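Local atomic coordinates of OxsB protein (Bacillus megaterium, PDB entry 5UL4), a protein that catalyses the oxidative ring contraction of dAMP to an oxetane aldehyde in oxetanocin A biosynthesis, using cobalamin, a [4Fe-4S] cluster and S-adenosylmethionine. Residues A[395-400]-A[430-435]. Residues are numbered along the deposited sequence; the frame is centred on the assembly and turned at random. Where two conformers were deposited one is given.
With SAM (S-adenosylmethionine), chain D.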
ATOM      1  N   ASP A 395      -0.015 -11.192   2.853  1.00 24.35           N
ATOM      2  CA  ASP A 395       0.915 -10.753   1.818  1.00 27.62           C
ATOM      3  C   ASP A 395       1.784  -9.631   2.374  1.00 27.26           C
ATOM      4  O   ASP A 395       1.310  -8.830   3.182  1.00 29.69           O
ATOM      5  CB  ASP A 395       0.159 -10.207   0.597  1.00 27.89           C
ATOM      6  CG  ASP A 395      -0.681 -11.273  -0.141  1.00 30.47           C
ATOM      7  OD1 ASP A 395      -0.727 -12.451   0.256  1.00 31.34           O
ATOM      8  OD2 ASP A 395      -1.271 -10.898  -1.163  1.00 34.06           O
ATOM      9  N   PHE A 396       3.039  -9.537   1.913  1.00 29.08           N
ATOM     10  CA  PHE A 396       3.891  -8.409   2.297  1.00 25.63           C
ATOM     11  C   PHE A 396       5.009  -8.249   1.281  1.00 28.06           C
ATOM     12  O   PHE A 396       5.184  -9.088   0.400  1.00 28.58           O
ATOM     13  CB  PHE A 396       4.472  -8.567   3.699  1.00 23.20           C
ATOM     14  CG  PHE A 396       5.377  -9.768   3.888  1.00 24.44           C
ATOM     15  CD1 PHE A 396       6.749  -9.692   3.631  1.00 25.00           C
ATOM     16  CD2 PHE A 396       4.876 -10.937   4.451  1.00 27.81           C
ATOM     17  CE1 PHE A 396       7.573 -10.789   3.863  1.00 27.80           C
ATOM     18  CE2 PHE A 396       5.694 -12.029   4.691  1.00 30.55           C
ATOM     19  CZ  PHE A 396       7.041 -11.956   4.387  1.00 31.60           C
ATOM     20  N   ALA A 397       5.768  -7.155   1.421  1.00 27.86           N
ATOM     21  CA  ALA A 397       6.878  -6.819   0.536  1.00 28.63           C
ATOM     22  C   ALA A 397       8.201  -6.897   1.294  1.00 23.91           C
ATOM     23  O   ALA A 397       8.246  -6.647   2.500  1.00 28.73           O
ATOM     24  CB  ALA A 397       6.726  -5.409  -0.045  1.00 29.21           C
ATOM     25  N   ALA A 398       9.261  -7.240   0.568  1.00 29.71           N
ATOM     26  CA  ALA A 398      10.605  -7.345   1.143  1.00 32.23           C
ATOM     27  C   ALA A 398      11.650  -7.209   0.051  1.00 27.98           C
ATOM     28  O   ALA A 398      11.433  -7.626  -1.093  1.00 28.65           O
ATOM     29  CB  ALA A 398      10.832  -8.680   1.852  1.00 30.58           C
ATOM     30  N   ARG A 399      12.825  -6.699   0.433  1.00 28.70           N
ATOM     31  CA  ARG A 399      13.941  -6.638  -0.501  1.00 29.06           C
ATOM     32  C   ARG A 399      14.560  -8.021  -0.645  1.00 26.48           C
ATOM     33  O   ARG A 399      14.526  -8.829   0.284  1.00 29.30           O
ATOM     34  CB  ARG A 399      15.038  -5.679  -0.000  1.00 31.75           C
ATOM     35  CG  ARG A 399      14.594  -4.351   0.503  1.00 36.91           C
ATOM     36  CD  ARG A 399      15.820  -3.455   0.881  1.00 37.06           C
ATOM     37  NE  ARG A 399      16.762  -4.074   1.802  1.00 44.51           N
ATOM     38  CZ  ARG A 399      16.669  -4.026   3.128  1.00 48.80           C
ATOM     39  NH1 ARG A 399      17.597  -4.621   3.867  1.00 57.77           N
ATOM     40  NH2 ARG A 399      15.651  -3.399   3.727  1.00 45.90           N
ATOM     41  N   ALA A 400      15.192  -8.255  -1.786  1.00 29.24           N
ATOM     42  CA  ALA A 400      15.897  -9.518  -1.989  1.00 32.73           C
ATOM     43  C   ALA A 400      16.925  -9.770  -0.886  1.00 33.49           C
ATOM     44  O   ALA A 400      17.117 -10.917  -0.474  1.00 28.30           O
ATOM     45  CB  ALA A 400      16.574  -9.542  -3.354  1.00 31.89           C
ATOM     46  N   ARG A 430       1.242 -14.343  -0.995  1.00 28.87           N
ATOM     47  CA  ARG A 430       1.909 -13.759  -2.145  1.00 28.91           C
ATOM     48  C   ARG A 430       2.821 -12.650  -1.654  1.00 34.46           C
ATOM     49  O   ARG A 430       2.346 -11.642  -1.116  1.00 33.84           O
ATOM     50  CB  ARG A 430       0.948 -13.189  -3.176  1.00 31.91           C
ATOM     51  CG  ARG A 430       1.730 -12.808  -4.443  1.00 46.10           C
ATOM     52  CD  ARG A 430       0.951 -13.075  -5.721  1.00 48.95           C
ATOM     53  NE  ARG A 430       0.539 -14.469  -5.888  1.00 56.08           N
ATOM     54  CZ  ARG A 430       1.144 -15.352  -6.683  1.00 53.95           C
ATOM     55  NH1 ARG A 430       2.208 -15.001  -7.381  1.00 41.20           N
ATOM     56  NH2 ARG A 430       0.677 -16.593  -6.783  1.00 60.71           N
ATOM     57  N   ILE A 431       4.113 -12.831  -1.854  1.00 26.27           N
ATOM     58  CA  ILE A 431       5.121 -11.902  -1.358  1.00 24.70           C
ATOM     59  C   ILE A 431       5.729 -11.169  -2.554  1.00 30.59           C
ATOM     60  O   ILE A 431       5.969 -11.764  -3.616  1.00 29.45           O
ATOM     61  CB  ILE A 431       6.186 -12.637  -0.508  1.00 28.12           C
ATOM     62  CG1 ILE A 431       5.762 -12.725   0.959  1.00 32.72           C
ATOM     63  CG2 ILE A 431       7.526 -11.893  -0.507  1.00 27.55           C
ATOM     64  CD1 ILE A 431       4.337 -13.204   1.205  1.00 29.95           C
ATOM     65  N   PHE A 432       5.912  -9.856  -2.396  1.00 27.15           N
ATOM     66  CA  PHE A 432       6.454  -8.991  -3.432  1.00 26.75           C
ATOM     67  C   PHE A 432       7.915  -8.729  -3.090  1.00 29.76           C
ATOM     68  O   PHE A 432       8.213  -8.261  -1.994  1.00 29.65           O
ATOM     69  CB  PHE A 432       5.711  -7.651  -3.493  1.00 32.13           C
ATOM     70  CG  PHE A 432       6.295  -6.697  -4.490  1.00 35.40           C
ATOM     71  CD1 PHE A 432       7.379  -5.867  -4.149  1.00 35.91           C
ATOM     72  CD2 PHE A 432       5.784  -6.638  -5.780  1.00 39.32           C
ATOM     73  CE1 PHE A 432       7.939  -5.020  -5.098  1.00 42.71           C
ATOM     74  CE2 PHE A 432       6.342  -5.794  -6.740  1.00 41.63           C
ATOM     75  CZ  PHE A 432       7.429  -4.985  -6.389  1.00 35.42           C
ATOM     76  N   ILE A 433       8.813  -9.009  -4.026  0.50 28.37           N
ATOM     77  CA  ILE A 433      10.236  -8.736  -3.827  0.50 29.19           C
ATOM     78  C   ILE A 433      10.676  -7.748  -4.895  0.50 29.15           C
ATOM     79  O   ILE A 433      10.497  -7.998  -6.094  0.50 27.03           O
ATOM     80  CB  ILE A 433      11.090 -10.010  -3.875  0.50 29.67           C
ATOM     81  CG1 ILE A 433      10.769 -10.902  -2.679  0.50 29.17           C
ATOM     82  CG2 ILE A 433      12.592  -9.645  -3.881  0.50 31.43           C
ATOM     83  CD1 ILE A 433      11.632 -12.126  -2.576  0.50 28.60           C
ATOM     84  N   GLY A 434      11.251  -6.631  -4.460  1.00 32.69           N
ATOM     85  CA  GLY A 434      11.730  -5.609  -5.377  1.00 28.54           C
ATOM     86  C   GLY A 434      13.032  -5.948  -6.077  1.00 36.39           C
ATOM     87  O   GLY A 434      14.055  -5.303  -5.836  1.00 32.99           O
ATOM     88  N   VAL A 435      13.003  -6.949  -6.963  1.00 28.96           N
ATOM     89  CA  VAL A 435      14.200  -7.336  -7.713  1.00 33.03           C
ATOM     90  C   VAL A 435      14.711  -6.169  -8.559  1.00 33.82           C
ATOM     91  O   VAL A 435      15.908  -5.834  -8.535  1.00 31.59           O
ATOM     92  CB  VAL A 435      13.887  -8.575  -8.572  1.00 31.60           C
ATOM     93  CG1 VAL A 435      14.945  -8.831  -9.607  1.00 29.31           C
ATOM     94  CG2 VAL A 435      13.735  -9.782  -7.684  1.00 29.89           C
TER
HETATM   95  N   SAM D 803       9.671  -0.612  -1.230  0.50 42.38           N
HETATM   96  CA  SAM D 803       8.938  -1.801  -1.659  0.50 41.00           C
HETATM   97  C   SAM D 803       9.982  -2.899  -1.675  0.50 35.74           C
HETATM   98  O   SAM D 803      11.112  -2.657  -1.258  0.50 36.65           O
HETATM   99  OXT SAM D 803       9.739  -4.032  -2.064  0.50 38.38           O
HETATM  100  CB  SAM D 803       8.254  -1.612  -3.020  0.50 44.61           C
HETATM  101  CG  SAM D 803       6.790  -2.027  -3.174  0.50 45.19           C
HETATM  102  SD  SAM D 803       5.971  -1.221  -4.595  0.50 61.06           S
HETATM  103  CE  SAM D 803       5.229  -2.545  -5.588  0.50 51.91           C
HETATM  104  C5' SAM D 803       7.405  -0.725  -5.570  0.50 44.07           C
HETATM  105  C4' SAM D 803       7.604  -1.446  -6.898  0.50 42.44           C
HETATM  106  O4' SAM D 803       7.059  -0.672  -7.942  0.50 39.96           O
HETATM  107  C3' SAM D 803       9.091  -1.575  -7.175  0.50 40.36           C
HETATM  108  O3' SAM D 803       9.540  -2.881  -6.933  0.50 39.63           O
HETATM  109  C2' SAM D 803       9.257  -1.203  -8.631  0.50 39.89           C
HETATM  110  O2' SAM D 803       9.336  -2.352  -9.434  0.50 33.02           O
HETATM  111  C1' SAM D 803       8.000  -0.444  -8.970  0.50 41.05           C
HETATM  112  N9  SAM D 803       8.366   0.982  -8.994  0.50 39.42           N
HETATM  113  C8  SAM D 803       8.554   1.798  -7.909  0.50 39.47           C
HETATM  114  N7  SAM D 803       8.890   3.034  -8.349  0.50 37.68           N
HETATM  115  C5  SAM D 803       8.932   3.003  -9.698  0.50 36.58           C
HETATM  116  C6  SAM D 803       9.218   3.969 -10.638  0.50 37.26           C
HETATM  117  N6  SAM D 803       9.520   5.197 -10.246  0.50 35.42           N
HETATM  118  N1  SAM D 803       9.178   3.643 -11.976  0.50 41.13           N
HETATM  119  C2  SAM D 803       8.853   2.369 -12.385  0.50 40.17           C
HETATM  120  N3  SAM D 803       8.570   1.408 -11.438  0.50 39.30           N
HETATM  121  C4  SAM D 803       8.609   1.725 -10.119  0.50 39.16           C
HETATM  122  O   HOH W   1      15.871  -6.090  -3.618  1.00 41.02           O
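The ring of Phe-396 takes Ile-431 CG1 squarely over the middle of one face, a CH-pi contact 3.7 Å from the ring centroid and 10° off the normal. With chi1 at 62°, CG sits between the backbone N and the carbonyl carbon, which swings the ring over the neighbouring strand; Phe-365 stacks on the same ring. The second aromatic, Phe-432, points from the other side of the sheet beside Ala-397 CB, which approaches it obliquely at 4.2 Å from CD1. One face of this ring carries the S-methyl of S-adenosylmethionine, CE, 3.4 Å above the plane and displaced toward the rim, while the ligand's carboxylate oxygen OXT lies in plane at the edge. At the far end of the ring, Phe-432 CZ comes within 3.0 Å of the ribose O3'.

Between these faces the strands run parallel, 14° apart. Phe-432 is gripped through its backbone at both ends: its N donates to Phe-396 O, and its O accepts from Ala-398 N, 3.0 Å away. Upstream, Arg-430 N reaches Asp-395 OD1 at 3.0 Å, arriving from above the carboxylate plane; His-357 NE2 holds the same oxygen. Downstream, where Gly-434 centres an inverse gamma turn, a water bridges Ala-400 N to Gly-434 O.

These are adjacent strands of the partial TIM barrel of the radical SAM domain. The chemistry is divided by face: Phe-396 and Ile-431 build an apolar layer, whereas Ala-397 and Phe-432 give S-adenosylmethionine an apolar wall, the Phe-432 ring facing both its methionine end and its ribose.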